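Local coordinates for carbohydrate esterase family 2 (CE2) (Chaetomium olivicolor, PDB 4XVH), which probably removes acetyl groups from plant cell-wall polysaccharides such as xylan, carrying a beta-sandwich carbohydrate-binding domain beside its hydrolase domain, at residues S118-Y123 and K142-L147; N255-S260 and Y305-A310; V292-Q297 and A313-V318. All blocks are in the same frame, centred on the assembly; numbering follows the deposited sequence.

Contact 1. Residues S118-Y123 and K142-L147. With PEU (2,5,8,11,14,17,20,23,26,29,32,35,38,41,44,47,50,53,56,59,62,65,68,71,74,77,80-heptacosaoxadooctacontan-82-ol), chain C.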
ATOM      1  N   SER A 118      -2.699  -0.332   8.106  1.00 15.21           N
ATOM      2  CA  SER A 118      -2.891   1.107   7.980  1.00 15.37           C
ATOM      3  C   SER A 118      -1.551   1.830   7.684  1.00 13.97           C
ATOM      4  O   SER A 118      -1.515   2.878   7.035  1.00 15.50           O
ATOM      5  CB  SER A 118      -3.522   1.643   9.275  1.00 16.20           C
ATOM      6  OG  SER A 118      -2.597   1.493  10.333  1.00 15.69           O
ATOM      7  N   ILE A 119      -0.453   1.283   8.194  1.00 12.71           N
ATOM      8  CA  ILE A 119       0.852   1.911   7.982  1.00 13.91           C
ATOM      9  C   ILE A 119       1.228   1.855   6.488  1.00 15.13           C
ATOM     10  O   ILE A 119       1.775   2.825   5.902  1.00 15.33           O
ATOM     11  CB  ILE A 119       1.928   1.223   8.848  1.00 14.92           C
ATOM     12  CG1 ILE A 119       1.511   1.330  10.330  1.00 16.45           C
ATOM     13  CG2 ILE A 119       3.325   1.839   8.609  1.00 14.91           C
ATOM     14  CD1 ILE A 119       2.376   0.460  11.264  1.00 16.86           C
ATOM     15  N   THR A 120       0.885   0.737   5.860  1.00 14.04           N
ATOM     16  CA  THR A 120       1.172   0.541   4.450  1.00 13.26           C
ATOM     17  C   THR A 120       0.171   1.278   3.573  1.00 14.48           C
ATOM     18  O   THR A 120       0.514   1.753   2.484  1.00 15.32           O
ATOM     19  CB  THR A 120       1.205  -0.971   4.159  1.00 13.96           C
ATOM     20  OG1 THR A 120       2.260  -1.525   4.953  1.00 16.63           O
ATOM     21  CG2 THR A 120       1.405  -1.289   2.708  1.00 11.88           C
ATOM     22  N   VAL A 121      -1.056   1.414   4.063  1.00 14.74           N
ATOM     23  CA  VAL A 121      -2.023   2.272   3.394  1.00 13.76           C
ATOM     24  C   VAL A 121      -1.521   3.709   3.324  1.00 14.12           C
ATOM     25  O   VAL A 121      -1.566   4.343   2.271  1.00 14.11           O
ATOM     26  CB  VAL A 121      -3.379   2.293   4.133  1.00 14.49           C
ATOM     27  CG1 VAL A 121      -4.255   3.436   3.588  1.00 14.88           C
ATOM     28  CG2 VAL A 121      -4.093   0.932   4.007  1.00 13.91           C
ATOM     29  N   GLY A 122      -1.026   4.205   4.461  1.00 12.27           N
ATOM     30  CA  GLY A 122      -0.787   5.626   4.608  1.00 12.30           C
ATOM     31  C   GLY A 122      -1.862   6.333   5.407  1.00 14.25           C
ATOM     32  O   GLY A 122      -2.106   7.505   5.208  1.00 13.54           O
ATOM     33  N   TYR A 123      -2.507   5.587   6.297  1.00 15.42           N
ATOM     34  CA  TYR A 123      -3.478   6.123   7.266  1.00 17.03           C
ATOM     35  C   TYR A 123      -2.951   7.376   7.954  1.00 17.80           C
ATOM     36  O   TYR A 123      -1.864   7.338   8.541  1.00 17.26           O
ATOM     37  CB  TYR A 123      -3.763   5.026   8.307  1.00 17.70           C
ATOM     38  CG  TYR A 123      -4.841   5.307   9.330  1.00 18.42           C
ATOM     39  CD1 TYR A 123      -4.607   6.189  10.389  1.00 18.43           C
ATOM     40  CD2 TYR A 123      -6.077   4.664   9.256  1.00 18.28           C
ATOM     41  CE1 TYR A 123      -5.573   6.444  11.333  1.00 21.18           C
ATOM     42  CE2 TYR A 123      -7.066   4.899  10.208  1.00 21.02           C
ATOM     43  CZ  TYR A 123      -6.810   5.796  11.242  1.00 22.71           C
ATOM     44  OH  TYR A 123      -7.770   6.063  12.192  1.00 23.41           O
ATOM     45  N   LYS A 142       3.001   8.709  -0.389  1.00 13.20           N
ATOM     46  CA  LYS A 142       4.101   9.151   0.477  1.00 13.64           C
ATOM     47  C   LYS A 142       4.532   8.090   1.481  1.00 12.67           C
ATOM     48  O   LYS A 142       5.323   8.376   2.385  1.00 13.06           O
ATOM     49  CB  LYS A 142       3.725  10.420   1.244  1.00 15.60           C
ATOM     50  CG  LYS A 142       3.671  11.666   0.326  1.00 16.89           C
ATOM     51  CD  LYS A 142       3.692  12.972   1.168  1.00 20.05           C
ATOM     52  CE  LYS A 142       3.818  14.201   0.269  1.00 21.95           C
ATOM     53  NZ  LYS A 142       3.895  15.482   1.092  1.00 24.38           N
ATOM     54  N   THR A 143       4.008   6.872   1.348  1.00 13.77           N
ATOM     55  CA  THR A 143       4.333   5.820   2.325  1.00 13.03           C
ATOM     56  C   THR A 143       5.738   5.255   2.101  1.00 13.29           C
ATOM     57  O   THR A 143       6.271   5.343   1.004  1.00 13.71           O
ATOM     58  CB  THR A 143       3.338   4.651   2.278  1.00 13.42           C
ATOM     59  OG1 THR A 143       3.233   4.156   0.925  1.00 13.45           O
ATOM     60  CG2 THR A 143       1.937   5.118   2.803  1.00 13.85           C
ATOM     61  N   TYR A 144       6.298   4.630   3.142  1.00 15.59           N
ATOM     62  CA  TYR A 144       7.632   4.024   3.087  1.00 14.13           C
ATOM     63  C   TYR A 144       7.722   3.032   1.908  1.00 13.71           C
ATOM     64  O   TYR A 144       8.723   2.984   1.197  1.00 11.02           O
ATOM     65  CB  TYR A 144       7.959   3.304   4.425  1.00 14.72           C
ATOM     66  CG  TYR A 144       7.154   2.021   4.548  1.00 15.07           C
ATOM     67  CD1 TYR A 144       5.780   2.047   4.859  1.00 15.93           C
ATOM     68  CD2 TYR A 144       7.736   0.794   4.244  1.00 14.79           C
ATOM     69  CE1 TYR A 144       5.024   0.867   4.897  1.00 15.08           C
ATOM     70  CE2 TYR A 144       7.005  -0.375   4.285  1.00 14.69           C
ATOM     71  CZ  TYR A 144       5.647  -0.337   4.616  1.00 14.76           C
ATOM     72  OH  TYR A 144       4.942  -1.534   4.625  1.00 14.90           O
ATOM     73  N   GLY A 145       6.670   2.248   1.667  1.00 13.14           N
ATOM     74  CA  GLY A 145       6.793   1.231   0.620  1.00 13.25           C
ATOM     75  C   GLY A 145       6.815   1.831  -0.779  1.00 12.95           C
ATOM     76  O   GLY A 145       7.579   1.419  -1.653  1.00 12.66           O
ATOM     77  N   VAL A 146       5.942   2.804  -1.010  1.00 12.66           N
ATOM     78  CA  VAL A 146       5.930   3.506  -2.301  1.00 12.41           C
ATOM     79  C   VAL A 146       7.197   4.345  -2.545  1.00 12.73           C
ATOM     80  O   VAL A 146       7.758   4.359  -3.657  1.00 13.23           O
ATOM     81  CB  VAL A 146       4.665   4.371  -2.382  1.00 12.68           C
ATOM     82  CG1 VAL A 146       4.709   5.282  -3.633  1.00 12.22           C
ATOM     83  CG2 VAL A 146       3.430   3.405  -2.391  1.00  9.82           C
ATOM     84  N   LEU A 147       7.664   5.034  -1.511  1.00 11.61           N
ATOM     85  CA  LEU A 147       8.874   5.828  -1.646  1.00 12.84           C
ATOM     86  C   LEU A 147      10.107   4.923  -1.967  1.00 15.28           C
ATOM     87  O   LEU A 147      10.986   5.305  -2.741  1.00 12.04           O
ATOM     88  CB  LEU A 147       9.108   6.644  -0.373  1.00 12.73           C
ATOM     89  CG  LEU A 147       8.101   7.783  -0.144  1.00 14.00           C
ATOM     90  CD1 LEU A 147       8.484   8.574   1.140  1.00 15.59           C
ATOM     91  CD2 LEU A 147       8.089   8.705  -1.394  1.00 15.27           C
TER
HETATM   92  CAA PEU C 402     -18.216   2.509   2.404  1.00 70.99           C
HETATM   93  OAB PEU C 402     -18.149   2.721   3.825  1.00 71.77           O
HETATM   94  CAC PEU C 402     -18.985   1.769   4.589  1.00 72.61           C
HETATM   95  CAD PEU C 402     -19.060   1.838   6.161  1.00 77.05           C
HETATM   96  OAE PEU C 402     -19.570   3.098   6.661  1.00 77.29           O
HETATM   97  CAF PEU C 402     -18.724   4.250   6.347  1.00 77.68           C
HETATM   98  CAG PEU C 402     -17.381   4.484   7.059  1.00 77.76           C
HETATM   99  OAH PEU C 402     -16.400   3.436   7.033  1.00 78.01           O
HETATM  100  CAI PEU C 402     -15.137   3.894   7.593  1.00 77.94           C
HETATM  101  CAJ PEU C 402     -14.147   2.751   7.846  1.00 78.01           C
HETATM  102  OAK PEU C 402     -12.887   3.264   8.356  1.00 78.05           O
HETATM  103  CAL PEU C 402     -12.161   2.194   8.996  1.00 78.01           C
HETATM  104  CAM PEU C 402     -10.820   2.617   9.586  1.00 77.83           C
HETATM  105  OAN PEU C 402     -10.427   1.465  10.359  1.00 77.54           O
HETATM  106  CAO PEU C 402      -9.219   1.650  11.130  1.00 76.89           C
HETATM  107  CAP PEU C 402      -9.451   0.554  12.149  1.00 76.24           C
HETATM  108  OAQ PEU C 402      -8.603   0.185  13.264  1.00 75.85           O
HETATM  109  CAR PEU C 402      -8.207   1.223  14.216  1.00 75.04           C
HETATM  110  CAS PEU C 402      -7.088   2.239  13.876  1.00 73.49           C
HETATM  111  OAT PEU C 402      -5.753   1.625  13.672  1.00 71.07           O
HETATM  112  CAU PEU C 402      -5.632   0.687  12.560  1.00 68.13           C
HETATM  113  CAV PEU C 402      -4.210   0.093  12.463  1.00 65.81           C
HETATM  114  OAW PEU C 402      -3.965  -0.828  11.370  1.00 64.62           O
HETATM  115  O   HOH W   1       3.281   1.516   1.413  1.00 15.94           O

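Contact 2. Residues N255-S260 and Y305-A310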
ATOM      1  N   ASN A 255       9.291  -5.032  11.070  1.00 18.35           N
ATOM      2  CA  ASN A 255       8.624  -4.865  12.328  1.00 17.93           C
ATOM      3  C   ASN A 255       7.965  -3.470  12.348  1.00 18.96           C
ATOM      4  O   ASN A 255       8.075  -2.676  11.393  1.00 17.36           O
ATOM      5  CB  ASN A 255       9.608  -5.064  13.490  1.00 20.02           C
ATOM      6  CG  ASN A 255      10.818  -4.180  13.374  1.00 19.36           C
ATOM      7  OD1 ASN A 255      10.843  -3.287  12.547  1.00 19.61           O
ATOM      8  ND2 ASN A 255      11.833  -4.423  14.214  1.00 19.86           N
ATOM      9  N   SER A 256       7.291  -3.167  13.434  1.00 19.09           N
ATOM     10  CA  SER A 256       6.365  -2.034  13.449  1.00 17.94           C
ATOM     11  C   SER A 256       6.914  -0.782  14.120  1.00 18.81           C
ATOM     12  O   SER A 256       7.328  -0.834  15.279  1.00 18.60           O
ATOM     13  CB  SER A 256       5.090  -2.438  14.178  1.00 17.20           C
ATOM     14  OG  SER A 256       4.284  -1.300  14.351  1.00 16.50           O
ATOM     15  N   PRO A 257       6.860   0.356  13.417  1.00 18.41           N
ATOM     16  CA  PRO A 257       7.221   1.651  14.009  1.00 18.92           C
ATOM     17  C   PRO A 257       6.230   2.093  15.100  1.00 18.86           C
ATOM     18  O   PRO A 257       6.541   3.009  15.861  1.00 17.73           O
ATOM     19  CB  PRO A 257       7.165   2.612  12.810  1.00 15.81           C
ATOM     20  CG  PRO A 257       6.052   2.032  11.947  1.00 14.05           C
ATOM     21  CD  PRO A 257       6.319   0.518  12.049  1.00 18.09           C
ATOM     22  N   MET A 258       5.059   1.447  15.172  1.00 19.62           N
ATOM     23  CA  MET A 258       4.066   1.784  16.192  1.00 20.32           C
ATOM     24  C   MET A 258       4.131   0.896  17.429  1.00 24.48           C
ATOM     25  O   MET A 258       3.501   1.225  18.432  1.00 27.39           O
ATOM     26  CB  MET A 258       2.648   1.726  15.602  1.00 19.10           C
ATOM     27  CG  MET A 258       2.416   2.785  14.533  1.00 17.00           C
ATOM     28  SD  MET A 258       0.802   2.779  13.689  1.00 18.46           S
ATOM     29  CE  MET A 258      -0.276   3.321  15.047  1.00 17.27           C
ATOM     30  N   LEU A 259       4.853  -0.223  17.381  1.00 23.32           N
ATOM     31  CA  LEU A 259       4.998  -1.035  18.597  1.00 24.47           C
ATOM     32  C   LEU A 259       6.232  -0.590  19.364  1.00 25.47           C
ATOM     33  O   LEU A 259       7.216  -0.147  18.757  1.00 25.17           O
ATOM     34  CB  LEU A 259       5.094  -2.523  18.266  1.00 23.64           C
ATOM     35  CG  LEU A 259       3.848  -3.104  17.593  1.00 22.19           C
ATOM     36  CD1 LEU A 259       4.041  -4.595  17.333  1.00 23.09           C
ATOM     37  CD2 LEU A 259       2.621  -2.859  18.468  1.00 21.19           C
ATOM     38  N   SER A 260       6.180  -0.698  20.690  1.00 26.25           N
ATOM     39  CA  SER A 260       7.322  -0.357  21.531  1.00 25.56           C
ATOM     40  C   SER A 260       7.524  -1.445  22.570  1.00 26.19           C
ATOM     41  O   SER A 260       6.719  -2.387  22.644  1.00 26.18           O
ATOM     42  CB  SER A 260       7.119   0.993  22.220  1.00 25.04           C
ATOM     43  OG  SER A 260       6.165   0.862  23.240  1.00 26.84           O
ATOM     44  N   TYR A 305      -1.781   8.419  16.095  1.00 19.42           N
ATOM     45  CA  TYR A 305      -0.386   7.977  16.263  1.00 20.03           C
ATOM     46  C   TYR A 305       0.214   7.223  15.084  1.00 19.77           C
ATOM     47  O   TYR A 305       1.156   6.437  15.274  1.00 20.12           O
ATOM     48  CB  TYR A 305      -0.249   7.121  17.533  1.00 21.55           C
ATOM     49  CG  TYR A 305      -0.818   7.836  18.729  1.00 25.57           C
ATOM     50  CD1 TYR A 305      -0.060   8.758  19.431  1.00 27.88           C
ATOM     51  CD2 TYR A 305      -2.137   7.638  19.124  1.00 26.87           C
ATOM     52  CE1 TYR A 305      -0.593   9.445  20.514  1.00 29.33           C
ATOM     53  CE2 TYR A 305      -2.668   8.321  20.206  1.00 28.93           C
ATOM     54  CZ  TYR A 305      -1.886   9.223  20.887  1.00 30.72           C
ATOM     55  OH  TYR A 305      -2.402   9.914  21.960  1.00 33.23           O
ATOM     56  N   HIS A 306      -0.284   7.460  13.869  1.00 18.81           N
ATOM     57  CA  HIS A 306       0.326   6.793  12.715  1.00 17.47           C
ATOM     58  C   HIS A 306       1.539   7.566  12.242  1.00 18.52           C
ATOM     59  O   HIS A 306       1.694   8.744  12.571  1.00 18.13           O
ATOM     60  CB  HIS A 306      -0.679   6.600  11.571  1.00 17.51           C
ATOM     61  CG  HIS A 306      -1.602   5.452  11.812  1.00 18.66           C
ATOM     62  ND1 HIS A 306      -2.516   5.459  12.841  1.00 18.78           N
ATOM     63  CD2 HIS A 306      -1.677   4.222  11.240  1.00 17.85           C
ATOM     64  CE1 HIS A 306      -3.167   4.306  12.849  1.00 20.05           C
ATOM     65  NE2 HIS A 306      -2.664   3.536  11.896  1.00 18.66           N
ATOM     66  N   PRO A 307       2.438   6.884  11.508  1.00 18.42           N
ATOM     67  CA  PRO A 307       3.651   7.592  11.069  1.00 16.83           C
ATOM     68  C   PRO A 307       3.347   8.788  10.153  1.00 16.22           C
ATOM     69  O   PRO A 307       2.448   8.724   9.290  1.00 15.72           O
ATOM     70  CB  PRO A 307       4.443   6.497  10.332  1.00 15.40           C
ATOM     71  CG  PRO A 307       3.996   5.170  11.024  1.00 13.61           C
ATOM     72  CD  PRO A 307       2.516   5.421  11.259  1.00 17.32           C
ATOM     73  N   ASN A 308       4.079   9.877  10.360  1.00 16.03           N
ATOM     74  CA  ASN A 308       3.916  11.057   9.511  1.00 16.14           C
ATOM     75  C   ASN A 308       4.841  10.964   8.300  1.00 17.34           C
ATOM     76  O   ASN A 308       5.450   9.928   8.072  1.00 14.07           O
ATOM     77  CB  ASN A 308       4.163  12.349  10.304  1.00 17.42           C
ATOM     78  CG  ASN A 308       5.570  12.460  10.856  1.00 18.77           C
ATOM     79  OD1 ASN A 308       6.481  11.713  10.483  1.00 18.77           O
ATOM     80  ND2 ASN A 308       5.768  13.456  11.729  1.00 20.27           N
ATOM     81  N   ALA A 309       4.894  12.020   7.495  1.00 18.33           N
ATOM     82  CA  ALA A 309       5.634  11.955   6.227  1.00 17.88           C
ATOM     83  C   ALA A 309       7.127  11.706   6.475  1.00 17.77           C
ATOM     84  O   ALA A 309       7.760  10.910   5.776  1.00 14.40           O
ATOM     85  CB  ALA A 309       5.413  13.274   5.417  1.00 15.38           C
ATOM     86  N   ALA A 310       7.699  12.392   7.474  1.00 17.39           N
ATOM     87  CA  ALA A 310       9.119  12.237   7.761  1.00 17.38           C
ATOM     88  C   ALA A 310       9.461  10.811   8.165  1.00 18.04           C
ATOM     89  O   ALA A 310      10.491  10.252   7.751  1.00 16.80           O
ATOM     90  CB  ALA A 310       9.579  13.237   8.877  1.00 19.56           C
TER

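Contact 3. Residues V292-Q297 and A313-V318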
ATOM      1  N   VAL A 292      13.784  -6.431   7.959  1.00 19.28           N
ATOM      2  CA  VAL A 292      14.093  -5.022   7.785  1.00 18.36           C
ATOM      3  C   VAL A 292      13.553  -4.300   9.026  1.00 19.07           C
ATOM      4  O   VAL A 292      12.358  -4.350   9.320  1.00 17.19           O
ATOM      5  CB  VAL A 292      13.467  -4.444   6.462  1.00 18.24           C
ATOM      6  CG1 VAL A 292      13.694  -2.920   6.382  1.00 14.96           C
ATOM      7  CG2 VAL A 292      14.029  -5.173   5.226  1.00 16.95           C
ATOM      8  N   ASP A 293      14.439  -3.646   9.773  1.00 20.42           N
ATOM      9  CA  ASP A 293      14.030  -2.974  11.004  1.00 20.85           C
ATOM     10  C   ASP A 293      13.360  -1.642  10.728  1.00 19.21           C
ATOM     11  O   ASP A 293      13.749  -0.939   9.809  1.00 18.98           O
ATOM     12  CB  ASP A 293      15.241  -2.761  11.913  1.00 22.30           C
ATOM     13  CG  ASP A 293      14.866  -2.213  13.252  1.00 24.50           C
ATOM     14  OD1 ASP A 293      13.941  -2.756  13.916  1.00 24.95           O
ATOM     15  OD2 ASP A 293      15.512  -1.226  13.650  1.00 26.10           O
ATOM     16  N   TRP A 294      12.340  -1.321  11.521  1.00 18.05           N
ATOM     17  CA  TRP A 294      11.743  -0.001  11.529  1.00 18.64           C
ATOM     18  C   TRP A 294      11.683   0.446  12.993  1.00 19.80           C
ATOM     19  O   TRP A 294      10.822   0.013  13.764  1.00 19.95           O
ATOM     20  CB  TRP A 294      10.348  -0.003  10.873  1.00 17.96           C
ATOM     21  CG  TRP A 294       9.829   1.369  10.516  1.00 16.87           C
ATOM     22  CD1 TRP A 294      10.310   2.573  10.956  1.00 17.07           C
ATOM     23  CD2 TRP A 294       8.741   1.670   9.615  1.00 15.24           C
ATOM     24  NE1 TRP A 294       9.584   3.614  10.379  1.00 17.28           N
ATOM     25  CE2 TRP A 294       8.618   3.085   9.557  1.00 16.25           C
ATOM     26  CE3 TRP A 294       7.864   0.878   8.850  1.00 13.79           C
ATOM     27  CZ2 TRP A 294       7.649   3.734   8.761  1.00 14.77           C
ATOM     28  CZ3 TRP A 294       6.898   1.518   8.058  1.00 13.55           C
ATOM     29  CH2 TRP A 294       6.805   2.940   8.027  1.00 13.66           C
ATOM     30  N   PRO A 295      12.649   1.275  13.396  1.00 21.10           N
ATOM     31  CA  PRO A 295      12.723   1.701  14.796  1.00 21.76           C
ATOM     32  C   PRO A 295      11.416   2.377  15.222  1.00 21.29           C
ATOM     33  O   PRO A 295      10.788   3.085  14.427  1.00 19.87           O
ATOM     34  CB  PRO A 295      13.890   2.682  14.814  1.00 21.43           C
ATOM     35  CG  PRO A 295      14.703   2.355  13.620  1.00 21.41           C
ATOM     36  CD  PRO A 295      13.755   1.802  12.578  1.00 20.80           C
ATOM     37  N   THR A 296      10.990   2.100  16.448  1.00 21.50           N
ATOM     38  CA  THR A 296       9.822   2.754  17.036  1.00 21.10           C
ATOM     39  C   THR A 296       9.913   4.242  16.769  1.00 21.55           C
ATOM     40  O   THR A 296      10.944   4.845  16.982  1.00 23.11           O
ATOM     41  CB  THR A 296       9.743   2.497  18.557  1.00 22.20           C
ATOM     42  OG1 THR A 296       9.676   1.079  18.795  1.00 21.65           O
ATOM     43  CG2 THR A 296       8.502   3.178  19.162  1.00 22.50           C
ATOM     44  N   GLN A 297       8.834   4.832  16.279  1.00 21.13           N
ATOM     45  CA  GLN A 297       8.847   6.230  15.853  1.00 20.22           C
ATOM     46  C   GLN A 297       8.964   7.187  17.046  1.00 21.69           C
ATOM     47  O   GLN A 297       8.776   6.778  18.200  1.00 20.98           O
ATOM     48  CB  GLN A 297       7.563   6.513  15.057  1.00 16.59           C
ATOM     49  CG  GLN A 297       6.285   6.255  15.875  1.00 16.85           C
ATOM     50  CD  GLN A 297       5.001   6.503  15.058  1.00 20.19           C
ATOM     51  OE1 GLN A 297       5.044   7.083  13.958  1.00 18.80           O
ATOM     52  NE2 GLN A 297       3.867   6.050  15.588  1.00 18.92           N
ATOM     53  N   ALA A 313       9.347   8.659   5.124  1.00 14.97           N
ATOM     54  CA  ALA A 313      10.381   8.899   4.135  1.00 15.69           C
ATOM     55  C   ALA A 313      11.687   8.244   4.621  1.00 17.32           C
ATOM     56  O   ALA A 313      12.447   7.661   3.830  1.00 17.04           O
ATOM     57  CB  ALA A 313      10.561  10.399   3.882  1.00 17.28           C
ATOM     58  N   ALA A 314      11.950   8.337   5.927  1.00 18.40           N
ATOM     59  CA  ALA A 314      13.170   7.754   6.504  1.00 17.39           C
ATOM     60  C   ALA A 314      13.218   6.225   6.309  1.00 17.13           C
ATOM     61  O   ALA A 314      14.255   5.656   5.922  1.00 15.23           O
ATOM     62  CB  ALA A 314      13.275   8.117   7.978  1.00 17.36           C
ATOM     63  N   GLU A 315      12.100   5.543   6.517  1.00 16.53           N
ATOM     64  CA  GLU A 315      12.112   4.073   6.342  1.00 16.23           C
ATOM     65  C   GLU A 315      12.075   3.709   4.857  1.00 15.53           C
ATOM     66  O   GLU A 315      12.547   2.634   4.445  1.00 15.74           O
ATOM     67  CB  GLU A 315      10.931   3.426   7.073  1.00 16.84           C
ATOM     68  CG  GLU A 315      10.912   1.892   7.078  1.00 17.39           C
ATOM     69  CD  GLU A 315      12.012   1.257   7.906  1.00 19.06           C
ATOM     70  OE1 GLU A 315      12.767   1.993   8.600  1.00 18.92           O
ATOM     71  OE2 GLU A 315      12.107   0.001   7.849  1.00 17.61           O
ATOM     72  N   GLY A 316      11.535   4.609   4.045  1.00 14.16           N
ATOM     73  CA  GLY A 316      11.548   4.386   2.601  1.00 14.91           C
ATOM     74  C   GLY A 316      12.982   4.234   2.124  1.00 14.59           C
ATOM     75  O   GLY A 316      13.313   3.368   1.297  1.00 14.57           O
ATOM     76  N   GLU A 317      13.856   5.075   2.658  1.00 16.02           N
ATOM     77  CA  GLU A 317      15.288   4.997   2.314  1.00 19.62           C
ATOM     78  C   GLU A 317      15.917   3.718   2.822  1.00 19.92           C
ATOM     79  O   GLU A 317      16.685   3.058   2.117  1.00 15.39           O
ATOM     80  CB  GLU A 317      16.054   6.183   2.903  1.00 25.89           C
ATOM     81  CG  GLU A 317      16.294   7.267   1.907  1.00 34.51           C
ATOM     82  CD  GLU A 317      17.117   6.785   0.688  1.00 41.21           C
ATOM     83  OE1 GLU A 317      18.290   6.332   0.843  1.00 42.76           O
ATOM     84  OE2 GLU A 317      16.565   6.861  -0.434  1.00 44.89           O
ATOM     85  N   VAL A 318      15.615   3.374   4.068  1.00 18.46           N
ATOM     86  CA  VAL A 318      16.127   2.124   4.623  1.00 19.52           C
ATOM     87  C   VAL A 318      15.686   0.937   3.753  1.00 18.32           C
ATOM     88  O   VAL A 318      16.478   0.063   3.404  1.00 15.35           O
ATOM     89  CB  VAL A 318      15.635   1.910   6.067  1.00 19.24           C
ATOM     90  CG1 VAL A 318      15.848   0.475   6.513  1.00 18.78           C
ATOM     91  CG2 VAL A 318      16.332   2.906   7.018  1.00 19.14           C
TER

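Contact 1. Residues S118-Y123 and K142-L147
The phenol of Y144 donates its hydrogen to the hydroxyl of T120, with Y144 OH 2.7 Å from T120 OG1. Y144 CG lies between its own backbone N and carbonyl carbon (chi1 73°), and from there the ring carries OH to T120. The ring meets the helical turn 118-121 at its edge: T120 OG1 and the carbonyl O of I119 both lie in the ring plane, while I119 CG2 packs 4.2 Å from Y144 CE1, the two side chains at about a right angle. A tyrosine serves here because it combines a flat apolar body with a polar end, and Y144 OH also has a weak bond with N211.

The short helix begins at the serine of the GDS motif of the SGNH hydrolases, in which the serine following the first strand of the domain, strand 111-116, is the usual nucleophile. S118 is probably that residue here: it is hydrogen-bonded to H306, and its OG lies 2.9 Å from OAW of the bound polyether.

G122 closes the helix, and its N and that of Y123 both bond to S118 O. T143 CG2, anti to its carbonyl carbon, lies 3.3 Å from G122 CA, a closeness that suits a glycine, as its positive phi of 102° also does. T143 holds the N-cap position of helix 144-151; its hydroxyl is hydrogen-bonded to N140 O, and its methyl faces G122. A water donates to T143 OG1 (2.7 Å) and T120 O (3.0 Å), bridging the two segments.

Contact 2. Residues N255-S260 and Y305-A310
P257 and M258, at the centre of a type I turn from S256 to L259, face P307 and H306, with the CA atoms of M258 and H306 7.2 Å apart. S256 OG accepts a hydrogen bond from the backbone N of M258, at 3.0 Å, an ST turn that helps fix the loop. M258 then lies over one face of the H306 imidazole, whose NE2 is tied to S118 OG. Its chain runs extended to SD and bends there (chi3 69°), placing CE 3.7 Å above the ring plane, over its centre. SD is over the same face, 3.9 Å from the H306 ring centroid, so a CH-pi and a sulfur-aromatic contact come from one side chain. Methionine suits the place, being slim, flexible and polarisable. CE also reaches Y305 O at 3.4 Å, an oxygen already bonded to Q297. Beside this, the side chains of P257 and P307 stand roughly perpendicular, CG to CG 3.9 Å; the rigid proline rings fix phi on both chains and offer compact apolar surface to each other. The loop 255-260 leaves strand 250-254 toward helix 270-285 and touches I119 of helix 118-121 and T214 of helix 214-217, while 305-310 runs into helix 309-327, where N308 is the N-cap.

Contact 3. Residues V292-Q297 and A313-V318
E315 lies flat against W294, its carboxylate within 3° of the indole plane. E315 CG is 3.3 Å above that plane and makes a CH-pi contact, 3.5 Å from the centroid of the five-membered ring. CG is anti to the backbone N, and a bend at chi2 (69°) places CD over the indole, 3.4 Å from W294 CG. A glutamate can do this because its methylenes pack as apolar surface while its carboxylate continues over the same indole.

At the far end, E315 OE2 approaches D293 O to 2.7 Å. Two oxygens so close suggest that this buried acid probably carries a proton, which would also suit the apolar neighbour V292, whose CG1 is 3.6 Å from OE2. V292 CG1 in turn meets V318 CG1 at 4.0 Å; the two valines, both beta-branched, pass one another, pointing opposite ways.

Outside this shell, N255 grips the loop twice, its OD1 accepting a hydrogen bond from W294 N and its ND2 donating to D293 OD1, while K271 bonds to W294 O. Y144 meets the W294 ring, and L254 of strand 250-254 touches both W294 and E315.

Strand 289-292 is at one edge of the five-stranded parallel sheet, and the chain that leaves it is packed here against the C-terminal helix 309-327, as in the alpha/beta sandwich of SGNH hydrolases.

All three contacts lie in the hydrolase domain, grouped near the C-terminal ends of its parallel strands, their centres about 10 Å (contacts 1 and 2), 11 Å (1 and 3) and 9 Å (2 and 3) apart. Contact 1 is complete before the others begin; contacts 2 and 3 interleave along the chain and both use helix 309-327. The segments that follow strands 111-116, 250-254 and 289-292 thus converge. I119 touches M258 and P257 of contact 2 as well as W294 of contact 3. Together the contacts hold S118 and H306, far apart in sequence, at the pocket that binds the polyether, probably the active site.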